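Local coordinates for ochratoxinase (Aspergillus niger, PDB 4C65), which hydrolyses the mycotoxin ochratoxin A to ochratoxin alpha and L-phenylalanine as a zinc-dependent carboxypeptidase of the amidohydrolase superfamily, at the interface of chains A and B. Numbering follows the deposited sequence. Chains: chain A/B, Ochratoxinase.

The interface of chains A and B. Residues chain A 169, 174, 190; chain B 146, 161, 167, 183, 187.
A:Arg190 reaches across to two acidic residues of chain B, and its guanidinium forms salt bridges with both. It meets the carboxylate of B:Glu187 end-on, in nearly coplanar fashion: A:Arg190 NH2 bonds to the syn lone pair of OE2 at 2.7 Å, while A:Arg190 NH1 donates almost straight (171°) to OE1 at 2.9 Å. This pairing fixes the rotation of both flat groups. A:Arg190 NH1 also reaches the anti lone pair of B:Asp183 OD2 at 2.8 Å; the guanidinium and the B:Asp183 carboxylate planes lie 65° apart. Bends at chi2 and chi3 bring the long arginine chain to both acids.

A second shell within chain B holds the acceptors. B:Thr146 bonds OD2 of B:Asp183 through its hydroxyl OG1 (2.6 Å) and OD1 through its backbone N, leaving the OD2 anti lone pair for the arginine; a short acid suits oxygens used so near the backbone. The backbone N of B:Asp183 bonds OE1 of B:Glu187, linking the two acids; the positive arginine probably offsets their neighbouring charges.

The compact ring of A:Pro169 lies against B:Leu161 (CB to CB, 3.7 Å) and the flexible thioether of B:Met167, whose CE also touches the guanidinium. B:Leu161 CD2 lies 3.8 Å from A:Arg190 CD and also meets the CH2 and CZ3 corner of A:Trp174, one ring face of which packs under A:Pro169 CA.

Within the homooctamer, helix 185-198 of each chain meets helix 157-164 of B and loops of both, the patch centre about 16 Å from active-site B:Lys204.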
ATOM      1  N   PRO A 169       1.859   9.407   1.534  1.00 17.52           N
ATOM      2  CA  PRO A 169       3.086   9.735   0.878  1.00 16.77           C
ATOM      3  C   PRO A 169       3.659   8.541   0.104  1.00 16.08           C
ATOM      4  O   PRO A 169       3.544   7.388   0.528  1.00 16.26           O
ATOM      5  CB  PRO A 169       3.998  10.166   2.041  1.00 16.96           C
ATOM      6  CG  PRO A 169       3.407   9.571   3.250  1.00 17.43           C
ATOM      7  CD  PRO A 169       1.939   9.600   2.985  1.00 17.55           C
ATOM      8  N   TRP A 174       5.110  13.404  -4.946  1.00 14.01           N
ATOM      9  CA  TRP A 174       3.924  13.554  -4.115  1.00 14.30           C
ATOM     10  C   TRP A 174       3.936  14.938  -3.498  1.00 14.07           C
ATOM     11  O   TRP A 174       4.990  15.432  -3.114  1.00 14.31           O
ATOM     12  CB  TRP A 174       3.946  12.472  -3.025  1.00 14.81           C
ATOM     13  CG  TRP A 174       2.808  12.473  -2.046  1.00 15.02           C
ATOM     14  CD1 TRP A 174       1.575  11.914  -2.214  1.00 15.37           C
ATOM     15  CD2 TRP A 174       2.812  13.044  -0.741  1.00 15.30           C
ATOM     16  NE1 TRP A 174       0.817  12.098  -1.097  1.00 15.50           N
ATOM     17  CE2 TRP A 174       1.552  12.787  -0.170  1.00 15.39           C
ATOM     18  CE3 TRP A 174       3.762  13.723   0.005  1.00 15.23           C
ATOM     19  CZ2 TRP A 174       1.228  13.176   1.096  1.00 15.48           C
ATOM     20  CZ3 TRP A 174       3.434  14.121   1.277  1.00 15.60           C
ATOM     21  CH2 TRP A 174       2.172  13.858   1.808  1.00 15.73           C
ATOM     22  N   ARG A 190      -1.325  20.353   6.520  1.00 13.36           N
ATOM     23  CA  ARG A 190      -0.300  19.788   5.651  1.00 13.21           C
ATOM     24  C   ARG A 190      -0.369  20.399   4.254  1.00 12.74           C
ATOM     25  O   ARG A 190       0.672  20.724   3.667  1.00 12.83           O
ATOM     26  CB  ARG A 190      -0.352  18.263   5.602  1.00 13.30           C
ATOM     27  CG  ARG A 190       0.650  17.719   4.575  1.00 13.36           C
ATOM     28  CD  ARG A 190       1.384  16.464   5.003  1.00 13.36           C
ATOM     29  NE  ARG A 190       0.475  15.407   5.401  1.00 13.42           N
ATOM     30  CZ  ARG A 190       0.462  14.815   6.586  1.00 13.86           C
ATOM     31  NH1 ARG A 190       1.291  15.154   7.555  1.00 14.08           N
ATOM     32  NH2 ARG A 190      -0.424  13.871   6.818  1.00 14.28           N
TER
ATOM     33  N   THR B 146       5.904  19.500   8.295  1.00 13.41           N
ATOM     34  CA  THR B 146       6.228  19.518   6.879  1.00 13.43           C
ATOM     35  C   THR B 146       6.698  20.929   6.543  1.00 13.85           C
ATOM     36  O   THR B 146       6.114  21.904   6.997  1.00 13.72           O
ATOM     37  CB  THR B 146       5.006  19.138   6.030  1.00 13.21           C
ATOM     38  OG1 THR B 146       4.699  17.754   6.238  1.00 12.93           O
ATOM     39  CG2 THR B 146       5.239  19.362   4.562  1.00 13.31           C
ATOM     40  N   LEU B 161       8.240  12.013   3.916  1.00 15.63           N
ATOM     41  CA  LEU B 161       7.164  11.608   4.788  1.00 16.10           C
ATOM     42  C   LEU B 161       6.942  10.093   4.821  1.00 16.02           C
ATOM     43  O   LEU B 161       6.433   9.575   5.825  1.00 15.89           O
ATOM     44  CB  LEU B 161       5.864  12.323   4.444  1.00 17.05           C
ATOM     45  CG  LEU B 161       5.694  13.629   5.227  1.00 17.70           C
ATOM     46  CD1 LEU B 161       6.414  14.801   4.539  1.00 18.32           C
ATOM     47  CD2 LEU B 161       4.228  13.927   5.346  1.00 17.99           C
ATOM     48  N   MET B 167       2.073   8.483   9.766  1.00 17.85           N
ATOM     49  CA  MET B 167       1.048   7.672   9.121  1.00 19.27           C
ATOM     50  C   MET B 167       1.733   6.460   8.437  1.00 18.01           C
ATOM     51  O   MET B 167       2.966   6.399   8.335  1.00 17.72           O
ATOM     52  CB  MET B 167       0.320   8.509   8.055  1.00 21.14           C
ATOM     53  CG  MET B 167       1.182   8.763   6.770  1.00 23.31           C
ATOM     54  SD  MET B 167       2.574   9.934   6.966  1.00 25.02           S
ATOM     55  CE  MET B 167       1.654  11.470   7.093  1.00 23.79           C
ATOM     56  N   ASP B 183       2.002  16.661  11.242  1.00 13.88           N
ATOM     57  CA  ASP B 183       1.212  17.841  10.987  1.00 14.13           C
ATOM     58  C   ASP B 183      -0.154  17.704  11.607  1.00 14.13           C
ATOM     59  O   ASP B 183      -0.926  16.798  11.252  1.00 13.91           O
ATOM     60  CB  ASP B 183       1.067  18.073   9.487  1.00 14.24           C
ATOM     61  CG  ASP B 183       2.410  18.313   8.800  1.00 14.42           C
ATOM     62  OD1 ASP B 183       3.058  19.346   9.075  1.00 14.23           O
ATOM     63  OD2 ASP B 183       2.791  17.476   7.940  1.00 14.17           O
ATOM     64  N   GLU B 187      -1.574  13.956  14.613  1.00 14.13           N
ATOM     65  CA  GLU B 187      -0.266  13.377  14.266  1.00 14.19           C
ATOM     66  C   GLU B 187       0.825  13.696  15.295  1.00 13.60           C
ATOM     67  O   GLU B 187       1.655  12.841  15.575  1.00 13.14           O
ATOM     68  CB  GLU B 187       0.195  13.836  12.876  1.00 14.40           C
ATOM     69  CG  GLU B 187      -0.578  13.162  11.745  1.00 14.75           C
ATOM     70  CD  GLU B 187       0.006  13.429  10.380  1.00 14.91           C
ATOM     71  OE1 GLU B 187       1.102  14.031  10.260  1.00 15.56           O
ATOM     72  OE2 GLU B 187      -0.649  13.057   9.400  1.00 15.39           O
TER